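Long-range contacts in Emp47p (form1) (Saccharomyces cerevisiae, PDB 2A6Y), which serves as a lectin-like cargo receptor involved in glycoprotein secretion and is required for Emp46 to leave the endoplasmic reticulum: residues T165-Y170 with V182-C187; G131-G136 with Q148-C153; G83-G88 with N214-E219; N111-Q116 with L246-I251; K13-Y18 with F225-I230. One frame throughout, in Å; residues are numbered along the deposited sequence. Where two conformers were deposited one is given.

Interaction 1: T165-Y170 with V182-C187; sequences TIRVTY and VDNKVC
Asp183 reaches back across the strand edge to Thr165, and its side chain can be followed outward. CB leaves a backbone in the positive-phi region (phi 45°), and CG, anti to the carbonyl carbon (chi1 -65°), swings in beside the backbone N. Asp183 CG stands 4.0 Å from Thr165 N; next, Asp183 OD1 accepts the Thr165 N-H at 2.9 Å, nearly straight (168°), from the syn side but tilted clearly out of the carboxylate plane. The return bond, Asp183 N to Thr165 O at 2.8 Å, closes a two-bond ring. Water 1 bridges Thr165 O and Asn184 N. Asn184 OD1 lies over one face of the Arg167 guanidinium, 3.4 Å from NH2, at an angle too poor for a hydrogen bond; the charge of Arg167 is met by Glu73. Val182 to Lys185 form a type I' turn, which joins strand 177-182 to strand 185-194. Ile166 and Val182 are an antiparallel non-hydrogen-bonded pair, and on the other flank strand 164-171 bonds to strand 70-79.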
# COMPACT_ATOMS: atom_id res chain seq x y z
N THR A 165 -2.22 -11.30 2.39
CA THR A 165 -1.53 -10.85 1.21
C THR A 165 -2.48 -10.07 0.32
O THR A 165 -3.51 -10.62 -0.09
CB THR A 165 -0.96 -12.04 0.40
OG1 THR A 165 0.05 -12.69 1.19
CG2 THR A 165 -0.26 -11.54 -0.85
N ILE A 166 -2.08 -8.84 0.02
CA ILE A 166 -2.84 -8.03 -0.96
C ILE A 166 -2.13 -8.08 -2.30
O ILE A 166 -0.94 -7.74 -2.38
CB ILE A 166 -2.98 -6.59 -0.46
CG1 ILE A 166 -3.75 -6.47 0.84
CG2 ILE A 166 -3.57 -5.73 -1.58
CD1 ILE A 166 -3.66 -5.05 1.43
N ARG A 167 -2.88 -8.52 -3.32
CA ARG A 167 -2.30 -8.60 -4.65
C ARG A 167 -2.97 -7.55 -5.52
O ARG A 167 -4.19 -7.54 -5.62
CB ARG A 167 -2.50 -9.99 -5.29
CG ARG A 167 -1.98 -9.99 -6.74
CD ARG A 167 -2.32 -11.28 -7.46
NE ARG A 167 -1.72 -12.43 -6.80
CZ ARG A 167 -1.88 -13.72 -6.95
NH1 ARG A 167 -2.70 -14.29 -7.84
NH2 ARG A 167 -1.17 -14.54 -6.16
N VAL A 168 -2.17 -6.66 -6.10
CA VAL A 168 -2.64 -5.61 -6.98
C VAL A 168 -2.13 -5.95 -8.38
O VAL A 168 -0.92 -6.08 -8.56
CB VAL A 168 -2.06 -4.24 -6.55
CG1 VAL A 168 -2.62 -3.13 -7.42
CG2 VAL A 168 -2.36 -4.00 -5.06
N THR A 169 -3.05 -6.10 -9.33
CA THR A 169 -2.65 -6.31 -10.72
C THR A 169 -3.16 -5.17 -11.57
O THR A 169 -4.30 -4.71 -11.42
CB THR A 169 -3.20 -7.67 -11.21
OG1 THR A 169 -2.81 -8.73 -10.34
CG2 THR A 169 -2.67 -7.96 -12.59
N TYR A 170 -2.32 -4.68 -12.49
CA TYR A 170 -2.75 -3.70 -13.50
C TYR A 170 -2.45 -4.34 -14.84
O TYR A 170 -1.29 -4.58 -15.18
CB TYR A 170 -2.01 -2.38 -13.30
CG TYR A 170 -2.58 -1.24 -14.14
CD1 TYR A 170 -3.87 -0.78 -13.95
CD2 TYR A 170 -1.80 -0.59 -15.11
CE1 TYR A 170 -4.42 0.26 -14.68
CE2 TYR A 170 -2.33 0.45 -15.84
CZ TYR A 170 -3.63 0.86 -15.62
OH TYR A 170 -4.16 1.90 -16.36
N VAL A 182 -7.37 -10.00 -1.78
CA VAL A 182 -6.90 -10.26 -0.42
C VAL A 182 -6.91 -11.77 -0.25
O VAL A 182 -7.98 -12.37 -0.40
CB VAL A 182 -7.82 -9.64 0.62
CG1 VAL A 182 -7.33 -10.01 2.03
CG2 VAL A 182 -7.85 -8.12 0.46
N ASP A 183 -5.74 -12.36 -0.01
CA ASP A 183 -5.62 -13.81 0.02
C ASP A 183 -6.33 -14.50 -1.15
O ASP A 183 -7.07 -15.47 -0.95
CB ASP A 183 -6.21 -14.28 1.35
CG ASP A 183 -5.34 -13.75 2.49
OD1 ASP A 183 -4.16 -13.41 2.27
OD2 ASP A 183 -5.88 -13.70 3.62
N ASN A 184 -6.09 -13.96 -2.33
CA ASN A 184 -6.57 -14.52 -3.57
C ASN A 184 -8.08 -14.37 -3.72
O ASN A 184 -8.60 -14.94 -4.68
CB ASN A 184 -6.17 -16.02 -3.76
CG ASN A 184 -4.70 -16.30 -3.80
OD1 ASN A 184 -3.89 -15.62 -4.43
ND2 ASN A 184 -4.20 -17.33 -3.13
N LYS A 185 -8.81 -13.67 -2.89
CA LYS A 185 -10.23 -13.40 -3.17
C LYS A 185 -10.32 -11.98 -3.72
O LYS A 185 -9.69 -11.08 -3.12
CB LYS A 185 -11.13 -13.51 -1.94
CG LYS A 185 -11.23 -14.92 -1.40
CD LYS A 185 -12.08 -15.01 -0.13
CE LYS A 185 -12.12 -16.41 0.43
NZ LYS A 185 -10.78 -16.76 1.02
N VAL A 186 -11.08 -11.74 -4.76
CA VAL A 186 -11.21 -10.38 -5.28
C VAL A 186 -11.87 -9.48 -4.22
O VAL A 186 -12.95 -9.78 -3.72
CB VAL A 186 -12.03 -10.35 -6.58
CG1 VAL A 186 -12.41 -8.93 -6.96
CG2 VAL A 186 -11.19 -10.97 -7.68
N CYS A 187 -11.22 -8.37 -3.92
CA CYS A 187 -11.73 -7.27 -3.12
C CYS A 187 -12.56 -6.36 -4.02
O CYS A 187 -13.74 -6.07 -3.82
CB CYS A 187 -10.56 -6.52 -2.49
SG CYS A 187 -10.99 -5.13 -1.43
O HOH W 1 -4.06 -12.03 -2.73
O HOH W 2 -1.43 -17.58 -4.60

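Interaction 2: G131-G136 with Q148-C153; sequences GQLNDG and QSFASC
Gly131 starts the contact with two backbone bonds to the 148-153 segment: Gly131 N donates to Ala151 O at 2.9 Å, and Gly131 O accepts from Phe150 N at 2.8 Å. The same oxygen lies 3.3 Å from Ser149 CA, a CA-H...O contact. Phe150 CE2 comes within 3.3 Å of Gly131 C; chi1 of 64° sets CG between the backbone N and carbonyl carbon. At Gln132 the side chain folds back, bent at chi2 (-71°), and Gln132 OE1 accepts from Ser149 OG at 2.7 Å, the donor tilted 16° from the amide plane; OG is also bonded to Arg130 NH1. Leu133 N lies at the edge of the Phe150 ring, near its plane, and donates to water 3, which also bonds to Gln148 O; Leu133 CD1 touches Phe150 CE2 at 4.1 Å. The partners of Gln132 are consistent with one amide orientation, NE2 toward Ile145 O and OE1 toward Ser149 OG, while the Phe150 ring packs obliquely against the Gly131 backbone.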
# COMPACT_ATOMS: atom_id res chain seq x y z
N GLY A 131 -9.99 1.58 -2.15
CA GLY A 131 -9.23 2.24 -3.19
C GLY A 131 -9.57 3.73 -3.24
O GLY A 131 -10.75 4.10 -3.32
N GLN A 132 -8.52 4.56 -3.20
CA GLN A 132 -8.65 6.01 -3.33
C GLN A 132 -7.79 6.41 -4.53
O GLN A 132 -6.70 5.84 -4.72
CB GLN A 132 -8.19 6.75 -2.09
CG GLN A 132 -8.65 6.15 -0.76
CD GLN A 132 -10.14 6.28 -0.42
OE1 GLN A 132 -10.71 5.31 0.10
NE2 GLN A 132 -10.75 7.45 -0.70
N LEU A 133 -8.25 7.39 -5.29
CA LEU A 133 -7.51 7.92 -6.41
C LEU A 133 -7.35 9.42 -6.30
O LEU A 133 -8.24 10.12 -5.80
CB LEU A 133 -8.25 7.62 -7.74
CG LEU A 133 -7.34 7.24 -8.91
CD1 LEU A 133 -6.72 5.86 -8.73
CD2 LEU A 133 -8.16 7.29 -10.21
N ASN A 134 -6.21 9.90 -6.80
CA ASN A 134 -5.99 11.35 -6.94
C ASN A 134 -5.06 11.58 -8.11
O ASN A 134 -4.45 10.61 -8.61
CB ASN A 134 -5.44 11.92 -5.62
CG ASN A 134 -5.57 13.43 -5.61
OD1 ASN A 134 -6.53 14.04 -6.09
ND2 ASN A 134 -4.58 14.08 -5.03
N ASP A 135 -4.97 12.84 -8.55
CA ASP A 135 -4.17 13.13 -9.76
C ASP A 135 -3.16 14.23 -9.50
O ASP A 135 -2.66 14.80 -10.47
CB ASP A 135 -5.08 13.50 -10.91
CG ASP A 135 -5.90 14.77 -10.66
OD1 ASP A 135 -5.69 15.41 -9.60
OD2 ASP A 135 -6.76 15.07 -11.55
N GLY A 136 -2.87 14.46 -8.21
CA GLY A 136 -1.85 15.46 -7.84
C GLY A 136 -2.25 16.91 -8.01
O GLY A 136 -1.56 17.83 -7.57
N GLN A 148 -15.37 9.02 -0.66
CA GLN A 148 -14.75 9.16 -1.99
C GLN A 148 -14.04 7.89 -2.44
O GLN A 148 -13.49 7.90 -3.56
CB GLN A 148 -13.79 10.39 -2.01
CG GLN A 148 -14.68 11.65 -1.83
CD GLN A 148 -13.97 12.96 -2.04
OE1 GLN A 148 -12.77 13.07 -1.75
NE2 GLN A 148 -14.70 13.96 -2.53
N SER A 149 -14.02 6.82 -1.64
CA SER A 149 -13.43 5.57 -2.16
C SER A 149 -14.05 5.18 -3.49
O SER A 149 -15.30 5.22 -3.58
CB SER A 149 -13.61 4.41 -1.17
OG SER A 149 -13.32 4.83 0.17
N PHE A 150 -13.20 4.83 -4.49
CA PHE A 150 -13.85 4.45 -5.78
C PHE A 150 -14.32 3.01 -5.74
O PHE A 150 -15.14 2.59 -6.58
CB PHE A 150 -12.93 4.66 -6.99
CG PHE A 150 -11.67 3.81 -7.05
CD1 PHE A 150 -11.63 2.54 -7.58
CD2 PHE A 150 -10.49 4.33 -6.53
CE1 PHE A 150 -10.46 1.77 -7.59
CE2 PHE A 150 -9.31 3.59 -6.55
CZ PHE A 150 -9.29 2.32 -7.07
N ALA A 151 -13.80 2.28 -4.77
CA ALA A 151 -14.14 0.86 -4.62
C ALA A 151 -13.65 0.40 -3.24
O ALA A 151 -12.75 1.00 -2.66
CB ALA A 151 -13.55 -0.06 -5.67
N SER A 152 -14.20 -0.66 -2.71
CA SER A 152 -13.78 -1.18 -1.41
C SER A 152 -14.33 -2.58 -1.21
O SER A 152 -15.27 -3.05 -1.87
CB SER A 152 -14.31 -0.27 -0.28
OG SER A 152 -15.75 -0.35 -0.24
N CYS A 153 -13.70 -3.22 -0.20
CA CYS A 153 -14.31 -4.46 0.34
C CYS A 153 -14.14 -4.40 1.84
O CYS A 153 -13.32 -3.69 2.44
CB CYS A 153 -13.73 -5.74 -0.27
SG CYS A 153 -11.96 -5.97 0.16
O HOH W 3 -11.06 8.08 -4.78

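Interaction 3: G83-G88 with N214-E219; sequences GQTDGG and NAESFE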
# COMPACT_ATOMS: atom_id res chain seq x y z
N GLY A 83 -9.98 -2.87 18.11
CA GLY A 83 -10.89 -1.77 18.40
C GLY A 83 -10.79 -0.73 17.30
O GLY A 83 -9.79 -0.61 16.61
N GLN A 84 -11.84 0.08 17.20
CA GLN A 84 -11.85 1.16 16.19
C GLN A 84 -10.83 2.21 16.54
O GLN A 84 -10.82 2.69 17.67
CB GLN A 84 -13.26 1.76 16.17
CG GLN A 84 -13.31 2.92 15.17
CD GLN A 84 -14.65 3.59 15.05
OE1 GLN A 84 -14.81 4.67 14.43
NE2 GLN A 84 -15.67 3.02 15.66
N THR A 85 -9.98 2.61 15.60
CA THR A 85 -9.02 3.67 15.84
C THR A 85 -8.88 4.54 14.58
O THR A 85 -9.41 4.18 13.53
CB THR A 85 -7.58 3.18 16.15
OG1 THR A 85 -6.98 2.73 14.93
CG2 THR A 85 -7.58 2.05 17.17
N ASP A 86 -8.13 5.65 14.73
CA ASP A 86 -7.75 6.52 13.66
C ASP A 86 -6.45 6.06 13.00
O ASP A 86 -5.89 6.79 12.18
CB ASP A 86 -7.52 7.93 14.25
CG ASP A 86 -6.58 7.89 15.46
OD1 ASP A 86 -6.32 6.90 16.20
OD2 ASP A 86 -6.08 9.04 15.70
N GLY A 87 -5.95 4.87 13.31
CA GLY A 87 -4.76 4.39 12.64
C GLY A 87 -5.09 3.86 11.25
O GLY A 87 -6.26 3.84 10.82
N GLY A 88 -4.06 3.38 10.56
CA GLY A 88 -4.34 2.70 9.28
C GLY A 88 -2.99 2.45 8.60
O GLY A 88 -1.96 3.05 8.95
N ASN A 214 -3.94 3.59 21.73
CA ASN A 214 -3.64 2.24 21.26
C ASN A 214 -2.19 2.05 20.81
O ASN A 214 -1.54 3.05 20.43
CB ASN A 214 -4.60 1.90 20.11
CG ASN A 214 -4.17 2.52 18.80
OD1 ASN A 214 -3.39 1.88 18.05
ND2 ASN A 214 -4.64 3.73 18.50
N ALA A 215 -1.74 0.78 20.85
CA ALA A 215 -0.38 0.49 20.38
C ALA A 215 -0.43 -0.52 19.26
O ALA A 215 0.35 -1.48 19.19
CB ALA A 215 0.45 0.02 21.59
N GLU A 216 -1.37 -0.34 18.33
CA GLU A 216 -1.46 -1.26 17.20
C GLU A 216 -0.14 -1.26 16.42
O GLU A 216 0.45 -0.17 16.16
CB GLU A 216 -2.61 -0.84 16.28
CG GLU A 216 -2.90 -1.89 15.19
CD GLU A 216 -4.25 -1.70 14.52
OE1 GLU A 216 -4.98 -0.69 14.81
OE2 GLU A 216 -4.63 -2.56 13.69
N SER A 217 0.29 -2.46 16.05
CA SER A 217 1.56 -2.59 15.33
C SER A 217 1.36 -3.16 13.94
O SER A 217 0.98 -4.33 13.82
CB SER A 217 2.50 -3.47 16.18
OG SER A 217 3.77 -3.56 15.55
N PHE A 218 1.59 -2.40 12.89
CA PHE A 218 1.51 -2.87 11.54
C PHE A 218 2.89 -3.37 11.08
O PHE A 218 3.89 -2.69 11.25
CB PHE A 218 1.06 -1.73 10.63
CG PHE A 218 -0.37 -1.29 10.88
CD1 PHE A 218 -1.41 -2.06 10.36
CD2 PHE A 218 -0.63 -0.14 11.63
CE1 PHE A 218 -2.71 -1.66 10.58
CE2 PHE A 218 -1.97 0.22 11.85
CZ PHE A 218 -3.00 -0.53 11.30
N GLU A 219 2.89 -4.59 10.52
CA GLU A 219 4.11 -5.29 10.13
C GLU A 219 4.10 -5.70 8.68
O GLU A 219 3.05 -6.11 8.16
CB GLU A 219 4.26 -6.60 10.96
CG GLU A 219 4.33 -6.30 12.48
CD GLU A 219 4.58 -7.58 13.29
OE1 GLU A 219 4.04 -8.63 12.90
OE2 GLU A 219 5.31 -7.49 14.31
O HOH W 4 -4.48 1.92 15.19
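Asn214 faces Thr85 through its amide: ND2 lies 3.6 Å from Thr85 CG2, the two side chains crossing at about a right angle. The methyl meets a nitrogen whose hydrogen bonds go to the backbone oxygens of Val211 and Asn208. The other end of the amide, OD1, accepts Glu216 N at 3.0 Å, in the carbonyl plane and on a lone pair, which closes an Asx turn; CG is held between the backbone N and carbonyl carbon (chi1 79°), and this curls the amide back over its own chain. Across from it, Thr85 OG1 accepts Gly87 N at 2.9 Å in an ST turn. Two side-chain-closed turns thus face each other where the loop before strand 88-95 meets the start of strand 217-227, joining the two sheets of the legume-lectin-like beta sandwich. Glu216 comes next: its extended chain carries OE1 to 4.0 Å from Thr85 OG1. Water 4 sits between them, 2.6 Å from Thr85 OG1 and 2.7 Å from Glu216 OE1, and also lies near Asn214 OD1; Glu216 OE2 is bonded to Ser78. Finally Phe218 sets its ring against the Gly88 backbone, with CE2 4.0 Å from Gly88 N in an oblique approach.

Interaction 4: N111-Q116 with L246-I251; sequences NYDGLQ and LITKYI. With SO4 (sulfate ion), chain C.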
# COMPACT_ATOMS: atom_id res chain seq x y z
N ASN A 111 -1.22 14.73 -1.43
CA ASN A 111 -1.31 15.31 -2.77
C ASN A 111 -0.83 14.37 -3.86
O ASN A 111 -0.27 14.81 -4.88
CB ASN A 111 -0.50 16.61 -2.81
CG ASN A 111 0.99 16.34 -2.68
OD1 ASN A 111 1.43 15.38 -2.02
ND2 ASN A 111 1.77 17.24 -3.32
N TYR A 112 -1.07 13.06 -3.69
CA TYR A 112 -0.55 12.06 -4.59
C TYR A 112 -1.25 12.07 -5.95
O TYR A 112 -2.40 12.52 -6.09
CB TYR A 112 -0.66 10.66 -3.95
CG TYR A 112 -2.10 10.22 -3.69
CD1 TYR A 112 -2.69 9.35 -4.61
CD2 TYR A 112 -2.84 10.66 -2.59
CE1 TYR A 112 -4.00 8.91 -4.42
CE2 TYR A 112 -4.18 10.22 -2.40
CZ TYR A 112 -4.72 9.35 -3.33
OH TYR A 112 -6.03 8.92 -3.19
N ASP A 113 -0.56 11.59 -6.94
CA ASP A 113 -1.06 11.31 -8.30
C ASP A 113 -0.98 9.81 -8.51
O ASP A 113 0.12 9.29 -8.80
CB ASP A 113 -0.21 12.06 -9.33
CG ASP A 113 -0.53 11.74 -10.78
OD1 ASP A 113 -1.61 11.11 -11.00
OD2 ASP A 113 0.26 12.11 -11.67
N GLY A 114 -2.08 9.09 -8.34
CA GLY A 114 -2.10 7.66 -8.51
C GLY A 114 -3.07 7.01 -7.54
O GLY A 114 -4.20 7.47 -7.39
N LEU A 115 -2.62 5.90 -6.93
CA LEU A 115 -3.48 5.02 -6.14
C LEU A 115 -3.04 4.90 -4.68
O LEU A 115 -1.86 4.65 -4.44
CB LEU A 115 -3.43 3.62 -6.75
CG LEU A 115 -4.21 2.52 -6.02
CD1 LEU A 115 -5.71 2.74 -6.07
CD2 LEU A 115 -3.87 1.16 -6.65
N GLN A 116 -4.02 5.06 -3.79
CA GLN A 116 -3.82 4.74 -2.38
C GLN A 116 -4.70 3.56 -2.04
O GLN A 116 -5.91 3.64 -2.34
CB GLN A 116 -4.17 5.92 -1.49
CG GLN A 116 -4.14 5.65 -0.02
CD GLN A 116 -4.90 6.61 0.86
OE1 GLN A 116 -5.77 7.36 0.41
NE2 GLN A 116 -4.59 6.65 2.17
N LEU A 246 1.27 14.14 -18.04
CA LEU A 246 0.17 13.21 -17.87
C LEU A 246 0.01 12.84 -16.41
O LEU A 246 1.00 12.71 -15.70
CB LEU A 246 0.40 11.99 -18.75
CG LEU A 246 0.53 12.32 -20.25
CD1 LEU A 246 0.18 11.11 -21.10
CD2 LEU A 246 -0.35 13.51 -20.59
N ILE A 247 -1.26 12.69 -16.04
CA ILE A 247 -1.66 12.39 -14.66
C ILE A 247 -2.71 11.30 -14.64
O ILE A 247 -3.34 11.02 -15.67
CB ILE A 247 -2.22 13.63 -13.96
CG1 ILE A 247 -3.49 14.20 -14.61
CG2 ILE A 247 -1.15 14.73 -13.85
CD1 ILE A 247 -3.99 15.47 -13.95
N THR A 248 -2.84 10.69 -13.47
CA THR A 248 -3.86 9.63 -13.33
C THR A 248 -5.25 10.12 -13.67
O THR A 248 -5.60 11.25 -13.30
CB THR A 248 -3.81 9.12 -11.88
OG1 THR A 248 -2.50 8.55 -11.67
CG2 THR A 248 -4.79 7.98 -11.65
N LYS A 249 -6.02 9.28 -14.35
CA LYS A 249 -7.37 9.62 -14.73
C LYS A 249 -8.33 8.54 -14.24
O LYS A 249 -7.96 7.37 -14.12
CB LYS A 249 -7.54 9.68 -16.25
CG LYS A 249 -6.89 10.91 -16.87
CD LYS A 249 -7.20 10.83 -18.38
CE LYS A 249 -7.57 9.39 -18.70
NZ LYS A 249 -7.46 8.96 -20.13
N TYR A 250 -9.53 8.97 -13.99
CA TYR A 250 -10.66 8.10 -13.63
C TYR A 250 -11.70 8.37 -14.71
O TYR A 250 -12.25 9.47 -14.77
CB TYR A 250 -11.21 8.42 -12.26
CG TYR A 250 -12.18 7.41 -11.72
CD1 TYR A 250 -11.75 6.17 -11.29
CD2 TYR A 250 -13.54 7.67 -11.60
CE1 TYR A 250 -12.59 5.22 -10.77
CE2 TYR A 250 -14.40 6.72 -11.10
CZ TYR A 250 -13.95 5.49 -10.69
OH TYR A 250 -14.84 4.55 -10.18
N ILE A 251 -11.92 7.39 -15.56
CA ILE A 251 -12.77 7.58 -16.73
C ILE A 251 -14.14 6.99 -16.50
O ILE A 251 -15.13 7.71 -16.30
CB ILE A 251 -12.00 6.95 -17.91
CG1 ILE A 251 -10.63 7.63 -18.12
CG2 ILE A 251 -12.79 6.93 -19.20
CD1 ILE A 251 -10.20 7.63 -19.57
S SO4 C . 4.90 15.31 -3.28
O1 SO4 C . 6.39 15.04 -3.17
O2 SO4 C . 4.18 14.75 -2.04
O3 SO4 C . 4.66 16.77 -3.44
O4 SO4 C . 4.43 14.63 -4.51
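Hydrogen bonding between Asp113 and Thr248 carries most of the contact. Asp113 OD1 accepts twice from the same residue: from Thr248 N at 2.8 Å, at an angle of 162° and on the syn lone pair, and from Thr248 OG1, also at 2.8 Å, which comes from above the carboxylate plane, 38° out of it. OG1 can join because it stands beside its own backbone N (chi1 -62°), so amide and hydroxyl converge on one oxygen. The other oxygen, OD2, is bonded to Gln95 NE2, which also bonds to Leu246 O; the buried carboxylate is therefore held at both ends, consistent with a charged form.

Van der Waals contacts fill in around it. Ile247 crosses the carboxylate at about a right angle, its CG2 3.7 Å from Asp113 OD2. Gly114 CA approaches Thr248 OG1 to 3.3 Å where the chain turns its corner with positive phi.

Apart from this interface, Asn111 ND2 donates to O3 of a sulfate, probably from the crystallisation liquor, at 2.9 Å.

An aspartate in the turn leading into strand 115-120, a strand of one sheet of the beta sandwich, thus captures the C-terminal tail just before strand 249-250, at the edge of the other sheet.

Interaction 5: K13-Y18 with F225-I230; sequences KLSSDY and FFNGVI
Lys13 and Phe225 have the most surface buried here, with Leu14 among the next. The Lys13 chain runs extended alongside the 227-229 backbone, its CB 3.4 Å from Asn227 O, and its NZ ends on Val229 O at 3.0 Å. Lys13 O accepts Asn227 N, also at 3.0 Å, and water 5 links that oxygen to Asn227 ND2. Phe225 contributes at both ends. Phe225 O accepts Ser15 N at 2.7 Å in a nearly straight bond (171°), while the ring, swung out with CG anti to the backbone N (chi1 -166°), meets Ser15 CB at an edge. Tyr18 CB lies 3.7 Å from Phe225 CG, approaching the ring obliquely. The Tyr18 and Phe225 rings are oblique, planes 57° apart. Tyr18 O, against Phe225 CB, is buried with no polar partner in the model. Leu14 lays CD1 over one face of the Phe226 ring, 4.2 Å from its centroid, a CH-pi contact; Ile230 CG2 covers the opposite face, so the ring is sandwiched. The backbone of Leu14 makes a single bridge with Phe226. Ser15 OG accepts from Tyr18 N to form an ST motif. The N-terminal segment thus lies beside the end of strand 217-227, whose backbone bonds to strand 70-79 at Thr71. Tyr18 reaches to strand 55-66 of the other sheet, bonding Gly63 O and meeting Phe64 edge-to-face, as Phe225 does too.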
# COMPACT_ATOMS: atom_id res chain seq x y z
N LYS A 13 9.16 -13.60 -14.23
CA LYS A 13 8.64 -12.25 -14.22
C LYS A 13 8.97 -11.49 -12.94
O LYS A 13 8.83 -10.26 -12.92
CB LYS A 13 7.11 -12.29 -14.36
CG LYS A 13 6.66 -13.12 -15.54
CD LYS A 13 5.14 -13.12 -15.71
CE LYS A 13 4.75 -13.58 -17.10
NZ LYS A 13 3.28 -13.81 -17.26
N LEU A 14 9.37 -12.20 -11.89
CA LEU A 14 9.64 -11.50 -10.63
C LEU A 14 10.79 -10.53 -10.80
O LEU A 14 11.82 -10.85 -11.41
CB LEU A 14 9.96 -12.54 -9.57
CG LEU A 14 10.42 -12.09 -8.19
CD1 LEU A 14 9.26 -11.44 -7.46
CD2 LEU A 14 10.98 -13.30 -7.45
N SER A 15 10.61 -9.34 -10.24
CA SER A 15 11.62 -8.32 -10.33
C SER A 15 12.40 -8.22 -9.03
O SER A 15 11.83 -7.75 -8.02
CB SER A 15 10.97 -6.96 -10.59
OG SER A 15 11.97 -5.92 -10.48
N SER A 16 13.69 -8.60 -9.02
CA SER A 16 14.35 -8.39 -7.74
C SER A 16 14.50 -6.92 -7.40
O SER A 16 14.51 -6.54 -6.23
CB SER A 16 15.70 -9.11 -7.77
OG SER A 16 16.55 -8.52 -8.73
N ASP A 17 14.63 -6.05 -8.39
CA ASP A 17 14.88 -4.63 -8.15
C ASP A 17 13.71 -4.00 -7.39
O ASP A 17 13.99 -3.05 -6.63
CB ASP A 17 15.10 -3.83 -9.44
CG ASP A 17 16.36 -4.10 -10.22
OD1 ASP A 17 17.32 -4.53 -9.54
OD2 ASP A 17 16.48 -3.94 -11.47
N TYR A 18 12.48 -4.48 -7.60
CA TYR A 18 11.35 -3.79 -6.95
C TYR A 18 10.70 -4.69 -5.92
O TYR A 18 9.60 -4.32 -5.48
CB TYR A 18 10.37 -3.38 -8.06
CG TYR A 18 11.03 -2.30 -8.92
CD1 TYR A 18 11.19 -1.01 -8.44
CD2 TYR A 18 11.49 -2.64 -10.19
CE1 TYR A 18 11.79 -0.06 -9.23
CE2 TYR A 18 12.09 -1.70 -10.97
CZ TYR A 18 12.24 -0.40 -10.50
OH TYR A 18 12.86 0.52 -11.31
N PHE A 225 7.21 -8.11 -6.56
CA PHE A 225 6.84 -7.29 -7.70
C PHE A 225 7.13 -8.07 -8.98
O PHE A 225 8.24 -8.60 -9.07
CB PHE A 225 7.63 -5.97 -7.70
CG PHE A 225 7.03 -4.97 -8.67
CD1 PHE A 225 6.07 -4.08 -8.21
CD2 PHE A 225 7.43 -4.97 -10.01
CE1 PHE A 225 5.47 -3.20 -9.09
CE2 PHE A 225 6.82 -4.08 -10.89
CZ PHE A 225 5.88 -3.19 -10.42
N PHE A 226 6.18 -8.12 -9.90
CA PHE A 226 6.31 -8.84 -11.15
C PHE A 226 6.08 -7.91 -12.32
O PHE A 226 5.12 -7.13 -12.30
CB PHE A 226 5.26 -9.98 -11.24
CG PHE A 226 5.36 -10.99 -10.11
CD1 PHE A 226 6.07 -12.17 -10.28
CD2 PHE A 226 4.75 -10.74 -8.90
CE1 PHE A 226 6.11 -13.08 -9.23
CE2 PHE A 226 4.80 -11.67 -7.86
CZ PHE A 226 5.50 -12.84 -8.03
N ASN A 227 6.91 -8.05 -13.34
CA ASN A 227 6.67 -7.41 -14.62
C ASN A 227 5.73 -8.26 -15.46
O ASN A 227 6.04 -9.41 -15.77
CB ASN A 227 8.04 -7.24 -15.32
CG ASN A 227 8.72 -6.03 -14.66
OD1 ASN A 227 8.04 -5.04 -14.48
ND2 ASN A 227 9.99 -6.21 -14.36
N GLY A 228 4.56 -7.80 -15.82
CA GLY A 228 3.53 -8.61 -16.43
C GLY A 228 2.44 -9.00 -15.46
O GLY A 228 2.46 -8.61 -14.29
N VAL A 229 1.48 -9.80 -15.91
CA VAL A 229 0.43 -10.25 -14.98
C VAL A 229 0.73 -11.70 -14.66
O VAL A 229 1.17 -12.43 -15.56
CB VAL A 229 -0.93 -9.97 -15.63
CG1 VAL A 229 -2.05 -10.78 -15.03
CG2 VAL A 229 -1.19 -8.47 -15.50
N ILE A 230 0.56 -12.09 -13.39
CA ILE A 230 0.97 -13.45 -13.02
C ILE A 230 -0.03 -14.45 -13.54
O ILE A 230 -0.59 -14.23 -14.63
CB ILE A 230 1.17 -13.54 -11.51
CG1 ILE A 230 0.08 -12.91 -10.67
CG2 ILE A 230 2.52 -12.88 -11.20
CD1 ILE A 230 -1.20 -13.69 -10.55
O HOH W 5 11.13 -8.89 -14.08
O HOH W 6 12.75 -4.86 -13.38

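How the interactions relate
Interactions 3 and 4 are largely buried, interactions 1 and 5 lie at the surface, and interaction 2 falls between. The buried pair rely on side-chain polar groups, water-bridged in interaction 3 and directly bonded in interaction 4, whereas interactions 2 and 5 combine backbone bonds with aromatic packing and one direct side-chain bond each, and interaction 1 pairs a carboxylate with a strand amide. Interactions 1 and 2 are tied by the Cys153-Cys187 disulfide, a covalent link between the two sheets. Interactions 2 and 4 sit on neighbouring strands of one sheet, 128-135 and 115-120, joined by backbone bonds. Interactions 3 and 5 use the two ends of strand 217-227, and interaction 5 packs Val229 and Ile230 against Thr169 and Arg167 of interaction 1.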